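Local coordinates for 457aa long hypothetical protein (Pyrococcus horikoshii, PDB 2CSU) that is of unknown function but combines a Rossmann-like CoA-binding domain with two further domains related to those of succinyl-CoA ligases, at residues N151-S156 with G175-I180; A12-S17 with Y40-K45; I155-A160 with Y209-R214. All coordinates share one frame; numbering follows the deposited sequence.

How the interactions relate
Three contacts illustrate how one principle, the pairing of parallel strands, is reused and varied in a multidomain chain; in interactions 1 and 2 the two strands belong to one beta-alpha-beta unit. Interaction 2 comes first in sequence and lies in the CoA-binding domain, where strand 38-42 forms one margin of a five-stranded parallel sheet. Its centre is about 26 Å from that of interaction 1 and about 28 Å from that of interaction 3, and it touches neither. Interactions 1 and 3 both belong to the flavodoxin-like domain, with centres about 13 Å apart. They share Ile155 and Ser156, because strand 152-156 runs between strands 175-181 and 205-210 of the same sheet. There Phe154 packs against Tyr209.

Interaction 1: residues N151-S156 with G175-I180; sequences NVAFIS and GFSKFI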
loop_
_atom_site.group_PDB
_atom_site.type_symbol
_atom_site.label_atom_id
_atom_site.label_comp_id
_atom_site.label_asym_id
_atom_site.label_seq_id
_atom_site.Cartn_x
_atom_site.Cartn_y
_atom_site.Cartn_z
ATOM N N ASN A 151 -4.678 18.699 -3.795
ATOM C CA ASN A 151 -3.921 19.922 -3.544
ATOM C C ASN A 151 -2.405 19.680 -3.456
ATOM O O ASN A 151 -1.648 20.505 -2.953
ATOM C CB ASN A 151 -4.442 20.558 -2.254
ATOM C CG ASN A 151 -5.873 20.998 -2.431
ATOM O OD1 ASN A 151 -6.816 20.233 -2.232
ATOM N ND2 ASN A 151 -6.038 22.287 -2.766
ATOM N N VAL A 152 -1.971 18.485 -3.918
ATOM C CA VAL A 152 -0.539 18.235 -4.030
ATOM C C VAL A 152 -0.042 18.380 -5.476
ATOM O O VAL A 152 -0.524 17.732 -6.393
ATOM C CB VAL A 152 -0.238 16.826 -3.543
ATOM C CG1 VAL A 152 1.164 16.432 -4.005
ATOM C CG2 VAL A 152 -0.295 16.778 -2.027
ATOM N N ALA A 153 0.917 19.263 -5.717
ATOM C CA ALA A 153 1.452 19.452 -7.056
ATOM C C ALA A 153 2.589 18.447 -7.182
ATOM O O ALA A 153 3.524 18.457 -6.379
ATOM C CB ALA A 153 1.968 20.875 -7.215
ATOM N N PHE A 154 2.518 17.582 -8.183
ATOM C CA PHE A 154 3.544 16.561 -8.347
ATOM C C PHE A 154 4.383 16.750 -9.607
ATOM O O PHE A 154 3.851 16.810 -10.715
ATOM C CB PHE A 154 2.869 15.177 -8.340
ATOM C CG PHE A 154 3.799 14.021 -8.620
ATOM C CD1 PHE A 154 5.059 13.940 -8.021
ATOM C CD2 PHE A 154 3.381 12.974 -9.434
ATOM C CE1 PHE A 154 5.887 12.824 -8.228
ATOM C CE2 PHE A 154 4.195 11.858 -9.647
ATOM C CZ PHE A 154 5.456 11.788 -9.034
ATOM N N ILE A 155 5.693 16.877 -9.416
ATOM C CA ILE A 155 6.638 17.040 -10.520
ATOM C C ILE A 155 7.523 15.800 -10.602
ATOM O O ILE A 155 8.272 15.482 -9.673
ATOM C CB ILE A 155 7.561 18.262 -10.326
ATOM C CG1 ILE A 155 6.735 19.540 -10.191
ATOM C CG2 ILE A 155 8.505 18.393 -11.533
ATOM C CD1 ILE A 155 7.577 20.794 -9.912
ATOM N N SER A 156 7.447 15.098 -11.718
ATOM C CA SER A 156 8.251 13.904 -11.853
ATOM C C SER A 156 9.198 13.922 -13.040
ATOM O O SER A 156 8.809 14.245 -14.164
ATOM C CB SER A 156 7.363 12.667 -11.924
ATOM O OG SER A 156 8.159 11.531 -12.184
ATOM N N GLY A 175 -5.557 12.633 -4.754
ATOM C CA GLY A 175 -5.340 13.305 -6.016
ATOM C C GLY A 175 -4.277 14.384 -5.979
ATOM O O GLY A 175 -3.647 14.647 -4.956
ATOM N N PHE A 176 -4.087 15.015 -7.123
ATOM C CA PHE A 176 -3.101 16.068 -7.256
ATOM C C PHE A 176 -3.789 17.301 -7.786
ATOM O O PHE A 176 -4.790 17.203 -8.500
ATOM C CB PHE A 176 -2.023 15.655 -8.260
ATOM C CG PHE A 176 -1.267 14.419 -7.876
ATOM C CD1 PHE A 176 -0.451 14.405 -6.750
ATOM C CD2 PHE A 176 -1.327 13.279 -8.676
ATOM C CE1 PHE A 176 0.302 13.267 -6.430
ATOM C CE2 PHE A 176 -0.585 12.147 -8.369
ATOM C CZ PHE A 176 0.233 12.140 -7.245
ATOM N N SER A 177 -3.256 18.460 -7.435
ATOM C CA SER A 177 -3.784 19.712 -7.945
ATOM C C SER A 177 -3.202 19.811 -9.352
ATOM O O SER A 177 -3.926 19.973 -10.341
ATOM C CB SER A 177 -3.292 20.873 -7.080
ATOM O OG SER A 177 -1.944 20.670 -6.676
ATOM N N LYS A 178 -1.880 19.681 -9.445
ATOM C CA LYS A 178 -1.214 19.750 -10.743
ATOM C C LYS A 178 -0.209 18.621 -10.893
ATOM O O LYS A 178 0.306 18.102 -9.906
ATOM C CB LYS A 178 -0.502 21.087 -10.917
ATOM C CG LYS A 178 -1.359 22.296 -10.663
ATOM C CD LYS A 178 -0.587 23.573 -10.931
ATOM C CE LYS A 178 -1.514 24.768 -11.093
ATOM N NZ LYS A 178 -2.107 25.248 -9.811
ATOM N N PHE A 179 0.042 18.238 -12.139
ATOM C CA PHE A 179 0.984 17.181 -12.480
ATOM C C PHE A 179 1.893 17.609 -13.628
ATOM O O PHE A 179 1.456 18.090 -14.667
ATOM C CB PHE A 179 0.190 15.933 -12.876
ATOM C CG PHE A 179 1.119 14.893 -13.435
ATOM C CD1 PHE A 179 1.757 14.006 -12.576
ATOM C CD2 PHE A 179 1.320 14.808 -14.804
ATOM C CE1 PHE A 179 2.598 13.030 -13.093
ATOM C CE2 PHE A 179 2.164 13.824 -15.314
ATOM C CZ PHE A 179 2.804 12.932 -14.463
ATOM N N ILE A 180 3.207 17.460 -13.396
ATOM C CA ILE A 180 4.148 17.889 -14.413
ATOM C C ILE A 180 5.230 16.848 -14.677
ATOM O O ILE A 180 6.132 16.616 -13.882
ATOM C CB ILE A 180 4.796 19.198 -13.955
ATOM C CG1 ILE A 180 3.726 20.271 -13.766
ATOM C CG2 ILE A 180 5.781 19.695 -15.028
ATOM C CD1 ILE A 180 3.328 20.437 -12.299
HETATM O O HOH W 1 -4.322 16.080 -1.899
#
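Phe154 and Phe176 meet at the heart of this pairing, where the CB of Phe154 sits 3.7 Å from CE1 of Phe176, over one face of that ring. The two rings run side by side, near parallel but slid so far that they barely overlap. Phe179 flanks Phe154 as well: its CD1 lies 3.7 Å from Phe154 CD2, with the ring planes oblique at 57°. As bridge partners these two project from the same side of the sheet, and with CG anti to the backbone N in both (chi1 175° and 171°) the rings lie alongside. Met279 packs on Phe154 and Leu280 on Phe176. Ile155 and Ile180 pair on the other face, against Leu193.

Beneath them the backbones are parallel: Phe154 N binds Lys178 O at 2.9 Å, and Ile180 N binds Phe154 O at 2.8 Å. The register slips near Ser177, whose N approaches Val152 O from above the carbonyl plane. Beyond it the regular pairing stops, and a water bound to Asn151 N reaches Gly175 O only weakly, at 3.4 Å. Asp203 hydrogen-bonds Ser177 OG and forms a salt bridge with Lys178 NZ. Aromatic packing thus holds the middle, while polar groups, a carboxylate and water satisfy the irregular end.

Interaction 2: residues A12-S17 with Y40-K45; sequences AVIGAS and YPVNIK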
loop_
_atom_site.group_PDB
_atom_site.type_symbol
_atom_site.label_atom_id
_atom_site.label_comp_id
_atom_site.label_asym_id
_atom_site.label_seq_id
_atom_site.Cartn_x
_atom_site.Cartn_y
_atom_site.Cartn_z
ATOM N N ALA A 12 -3.484 24.131 -28.674
ATOM C CA ALA A 12 -3.281 23.537 -29.983
ATOM C C ALA A 12 -2.643 22.178 -29.748
ATOM O O ALA A 12 -1.593 22.076 -29.097
ATOM C CB ALA A 12 -2.352 24.417 -30.845
ATOM N N VAL A 13 -3.290 21.121 -30.225
ATOM C CA VAL A 13 -2.693 19.805 -30.069
ATOM C C VAL A 13 -2.187 19.434 -31.447
ATOM O O VAL A 13 -2.957 19.073 -32.332
ATOM C CB VAL A 13 -3.693 18.763 -29.569
ATOM C CG1 VAL A 13 -2.972 17.434 -29.363
ATOM C CG2 VAL A 13 -4.307 19.227 -28.247
ATOM N N ILE A 14 -0.879 19.561 -31.633
ATOM C CA ILE A 14 -0.281 19.282 -32.926
ATOM C C ILE A 14 0.078 17.813 -33.008
ATOM O O ILE A 14 0.998 17.347 -32.351
ATOM C CB ILE A 14 0.942 20.206 -33.136
ATOM C CG1 ILE A 14 0.506 21.649 -32.826
ATOM C CG2 ILE A 14 1.477 20.079 -34.567
ATOM C CD1 ILE A 14 1.579 22.717 -33.005
ATOM N N GLY A 15 -0.680 17.078 -33.806
ATOM C CA GLY A 15 -0.453 15.657 -33.923
ATOM C C GLY A 15 -1.696 14.929 -33.440
ATOM O O GLY A 15 -1.704 13.709 -33.307
ATOM N N ALA A 16 -2.752 15.684 -33.156
ATOM C CA ALA A 16 -4.006 15.066 -32.724
ATOM C C ALA A 16 -4.304 14.022 -33.796
ATOM O O ALA A 16 -4.125 14.282 -34.995
ATOM C CB ALA A 16 -5.126 16.111 -32.656
ATOM N N SER A 17 -4.755 12.848 -33.377
ATOM C CA SER A 17 -5.016 11.777 -34.330
ATOM C C SER A 17 -6.324 11.017 -34.105
ATOM O O SER A 17 -6.909 11.060 -33.021
ATOM C CB SER A 17 -3.822 10.810 -34.291
ATOM O OG SER A 17 -3.968 9.725 -35.180
ATOM N N TYR A 40 -8.008 22.979 -30.025
ATOM C CA TYR A 40 -8.056 22.769 -31.474
ATOM C C TYR A 40 -7.144 21.632 -31.925
ATOM O O TYR A 40 -5.978 21.591 -31.560
ATOM C CB TYR A 40 -7.617 24.042 -32.209
ATOM C CG TYR A 40 -8.356 25.290 -31.810
ATOM C CD1 TYR A 40 -9.484 25.716 -32.515
ATOM C CD2 TYR A 40 -7.937 26.044 -30.712
ATOM C CE1 TYR A 40 -10.175 26.865 -32.135
ATOM C CE2 TYR A 40 -8.620 27.191 -30.323
ATOM C CZ TYR A 40 -9.737 27.595 -31.036
ATOM O OH TYR A 40 -10.419 28.727 -30.638
ATOM N N PRO A 41 -7.666 20.697 -32.727
ATOM C CA PRO A 41 -6.831 19.587 -33.198
ATOM C C PRO A 41 -6.084 19.988 -34.468
ATOM O O PRO A 41 -6.702 20.412 -35.453
ATOM C CB PRO A 41 -7.846 18.489 -33.466
ATOM C CG PRO A 41 -9.033 19.280 -34.006
ATOM C CD PRO A 41 -9.089 20.482 -33.075
ATOM N N VAL A 42 -4.763 19.856 -34.451
ATOM C CA VAL A 42 -3.952 20.203 -35.613
ATOM C C VAL A 42 -3.329 18.964 -36.205
ATOM O O VAL A 42 -2.472 18.338 -35.590
ATOM C CB VAL A 42 -2.813 21.183 -35.260
ATOM C CG1 VAL A 42 -1.864 21.321 -36.447
ATOM C CG2 VAL A 42 -3.386 22.544 -34.885
ATOM N N ASN A 43 -3.756 18.613 -37.411
ATOM C CA ASN A 43 -3.267 17.428 -38.110
ATOM C C ASN A 43 -3.110 17.694 -39.610
ATOM O O ASN A 43 -3.924 18.353 -40.244
ATOM C CB ASN A 43 -4.244 16.276 -37.874
ATOM C CG ASN A 43 -3.629 14.992 -38.362
ATOM O OD1 ASN A 43 -3.339 14.820 -39.542
ATOM N ND2 ASN A 43 -3.387 14.079 -37.405
ATOM N N ILE A 44 -1.999 17.183 -40.169
ATOM C CA ILE A 44 -1.632 17.578 -41.524
ATOM C C ILE A 44 -2.582 17.057 -42.610
ATOM O O ILE A 44 -2.786 17.684 -43.641
ATOM C CB ILE A 44 -0.190 17.136 -41.802
ATOM C CG1 ILE A 44 -0.102 15.616 -41.961
ATOM C CG2 ILE A 44 0.715 17.546 -40.624
ATOM C CD1 ILE A 44 1.292 15.164 -42.402
ATOM N N LYS A 45 -3.147 15.857 -42.380
ATOM C CA LYS A 45 -4.024 15.283 -43.397
ATOM C C LYS A 45 -5.444 15.056 -42.870
ATOM O O LYS A 45 -6.265 14.385 -43.482
ATOM C CB LYS A 45 -3.428 13.959 -43.863
ATOM C CG LYS A 45 -4.149 12.756 -43.254
ATOM C CD LYS A 45 -3.324 12.084 -42.159
ATOM C CE LYS A 45 -3.663 10.600 -41.998
ATOM N NZ LYS A 45 -4.720 10.442 -41.005
#
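Ile14 and Val42 stand side by side on one face of the parallel sheet, both pointing the same way, with CG2 of Ile14 at 4.0 Å from CG1 of Val42. Both branches are anti to their own backbone N and run alongside one another. Thr80 and Cys84 of helix 74-87 pack on Ile14 from beyond. The opposite face is served by a different pair: the methyl of Ala16 is turned toward the other segment and touches Pro41 CB at 3.7 Å, and Phe28 of helix 23-31 packs on both residues.

Between these two layers the backbones are joined by a regular series of bonds. Val13 N meets Tyr40 O almost head-on, Val42 N returns to Val13 O, and Gly15 N closes the series on Val42 O at 2.8 Å. Here the chain leaves the strand in a type II turn from Val13 to Ala16. Gly15 has phi/psi of 118°/7°, at which a CB would be jammed against the preceding carbonyl oxygen, a position that calls for glycine.

Past the strands, Asn43 takes over with its side chain. CG anti to the backbone N (chi1 -169°) turns the amide back across the contact, where ND2 donates to Ala16 O, which lies in the amide plane, though the refined 2.5 Å is doubtfully short. The other end of the amide, OD1, accepts from Lys45 N at 3.0 Å in an Asx turn, and contacts at both ends would limit the rotation of the group. This turn at the carboxyl end of the first strand, with helix 23-31 crossing over to a parallel neighbour, is the opening beta-alpha-beta unit of a Rossmann-like fold, as expected of a CoA-binding domain.

Interaction 3: residues I155-A160 with Y209-R214; sequences ISQSGA and YIEGVR
Ile155 opens the contact through its backbone, its O accepting from Tyr209 N at 2.9 Å. Ser156 then faces the same side of the sheet as Tyr209, and its OG lies 3.7 Å from Tyr209 CB. That hydroxyl donates to Ser158 O, a bond that spans the point where the chain leaves the strand.

Gln157 carries most of what follows. Its N still binds Tyr209 O, but CG anti to the backbone N (chi1 -162°) and an extended chain beyond it bring the amide to the turn after strand 205-210. There OE1 takes two backbone donors from the same face of its plane, Glu211 N at 2.6 Å and Gly212 N at 2.7 Å. NE2 gives back a bond to Gly212 O, also 2.7 Å long, with the acceptor lying in the amide plane. Three bonds thus hold the amide and settle its rotation, while the carboxylate plane of Glu211 is only 20° from it.

Ser158 presses its CB obliquely on the Tyr209 ring, 3.3 Å from CE2, and Gly304 of the second subunit packs on both residues. Ser158 OG caps Leu161 N, making Ser158 the N-cap of helix 159-171. A strand, a short turn and a capped helix start, with adjacent parallel strands ending side by side, are the carboxyl-edge layout of a flavodoxin-like alpha/beta domain.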
loop_
_atom_site.group_PDB
_atom_site.type_symbol
_atom_site.label_atom_id
_atom_site.label_comp_id
_atom_site.label_asym_id
_atom_site.label_seq_id
_atom_site.Cartn_x
_atom_site.Cartn_y
_atom_site.Cartn_z
ATOM N N ILE A 155 5.693 16.877 -9.416
ATOM C CA ILE A 155 6.638 17.040 -10.520
ATOM C C ILE A 155 7.523 15.800 -10.602
ATOM O O ILE A 155 8.272 15.482 -9.673
ATOM C CB ILE A 155 7.561 18.262 -10.326
ATOM C CG1 ILE A 155 6.735 19.540 -10.191
ATOM C CG2 ILE A 155 8.505 18.393 -11.533
ATOM C CD1 ILE A 155 7.577 20.794 -9.912
ATOM N N SER A 156 7.447 15.098 -11.718
ATOM C CA SER A 156 8.251 13.904 -11.853
ATOM C C SER A 156 9.198 13.922 -13.040
ATOM O O SER A 156 8.809 14.245 -14.164
ATOM C CB SER A 156 7.363 12.667 -11.924
ATOM O OG SER A 156 8.159 11.531 -12.184
ATOM N N GLN A 157 10.449 13.569 -12.770
ATOM C CA GLN A 157 11.461 13.530 -13.805
ATOM C C GLN A 157 11.390 12.181 -14.524
ATOM O O GLN A 157 12.109 11.940 -15.473
ATOM C CB GLN A 157 12.838 13.769 -13.176
ATOM C CG GLN A 157 13.937 14.175 -14.144
ATOM C CD GLN A 157 15.142 14.789 -13.429
ATOM O OE1 GLN A 157 15.366 14.543 -12.238
ATOM N NE2 GLN A 157 15.922 15.584 -14.160
ATOM N N SER A 158 10.506 11.306 -14.062
ATOM C CA SER A 158 10.304 10.005 -14.681
ATOM C C SER A 158 8.836 9.900 -15.102
ATOM O O SER A 158 7.930 9.898 -14.259
ATOM C CB SER A 158 10.626 8.882 -13.701
ATOM O OG SER A 158 10.199 7.633 -14.225
ATOM N N GLY A 159 8.605 9.827 -16.408
ATOM C CA GLY A 159 7.251 9.734 -16.920
ATOM C C GLY A 159 6.547 8.430 -16.599
ATOM O O GLY A 159 5.344 8.433 -16.328
ATOM N N ALA A 160 7.277 7.318 -16.635
ATOM C CA ALA A 160 6.683 6.012 -16.354
ATOM C C ALA A 160 6.279 5.945 -14.888
ATOM O O ALA A 160 5.208 5.442 -14.549
ATOM C CB ALA A 160 7.669 4.903 -16.682
ATOM N N TYR A 209 9.878 13.990 -7.767
ATOM C CA TYR A 209 10.582 12.736 -8.012
ATOM C C TYR A 209 11.786 13.202 -8.812
ATOM O O TYR A 209 11.675 13.495 -10.003
ATOM C CB TYR A 209 9.807 11.734 -8.860
ATOM C CG TYR A 209 10.697 10.540 -9.198
ATOM C CD1 TYR A 209 11.025 9.601 -8.221
ATOM C CD2 TYR A 209 11.262 10.394 -10.465
ATOM C CE1 TYR A 209 11.890 8.544 -8.483
ATOM C CE2 TYR A 209 12.141 9.332 -10.748
ATOM C CZ TYR A 209 12.447 8.409 -9.743
ATOM O OH TYR A 209 13.304 7.359 -9.980
ATOM N N ILE A 210 12.933 13.273 -8.150
ATOM C CA ILE A 210 14.151 13.750 -8.782
ATOM C C ILE A 210 15.170 12.691 -9.154
ATOM O O ILE A 210 15.498 11.810 -8.360
ATOM C CB ILE A 210 14.889 14.764 -7.875
ATOM C CG1 ILE A 210 13.958 15.922 -7.506
ATOM C CG2 ILE A 210 16.142 15.264 -8.573
ATOM C CD1 ILE A 210 14.414 16.703 -6.302
ATOM N N GLU A 211 15.666 12.794 -10.378
ATOM C CA GLU A 211 16.709 11.911 -10.854
ATOM C C GLU A 211 17.955 12.786 -10.780
ATOM O O GLU A 211 19.034 12.317 -10.432
ATOM C CB GLU A 211 16.416 11.457 -12.283
ATOM C CG GLU A 211 15.489 10.253 -12.323
ATOM C CD GLU A 211 15.113 9.835 -13.725
ATOM O OE1 GLU A 211 15.785 10.271 -14.681
ATOM O OE2 GLU A 211 14.148 9.054 -13.865
ATOM N N GLY A 212 17.778 14.076 -11.066
ATOM C CA GLY A 212 18.865 15.024 -10.865
ATOM C C GLY A 212 18.539 16.394 -11.464
ATOM O O GLY A 212 17.842 16.525 -12.461
ATOM N N VAL A 213 19.038 17.442 -10.783
ATOM C CA VAL A 213 18.826 18.795 -11.281
ATOM C C VAL A 213 20.046 19.298 -12.054
ATOM O O VAL A 213 21.144 18.768 -11.956
ATOM C CB VAL A 213 18.563 19.704 -10.080
ATOM C CG1 VAL A 213 17.522 19.066 -9.163
ATOM C CG2 VAL A 213 19.848 19.916 -9.304
ATOM N N ARG A 214 19.813 20.337 -12.880
ATOM C CA ARG A 214 20.917 20.897 -13.649
ATOM C C ARG A 214 21.657 21.979 -12.860
ATOM O O ARG A 214 22.862 21.926 -12.648
ATOM C CB ARG A 214 20.352 21.488 -14.941
ATOM C CG ARG A 214 20.431 20.509 -16.111
ATOM C CD ARG A 214 19.196 20.593 -17.015
ATOM N NE ARG A 214 19.403 19.825 -18.244
ATOM C CZ ARG A 214 18.884 18.585 -18.290
ATOM N NH1 ARG A 214 18.216 18.105 -17.255
ATOM N NH2 ARG A 214 19.055 17.839 -19.385
HETATM O O HOH W 2 14.314 11.724 -17.481
#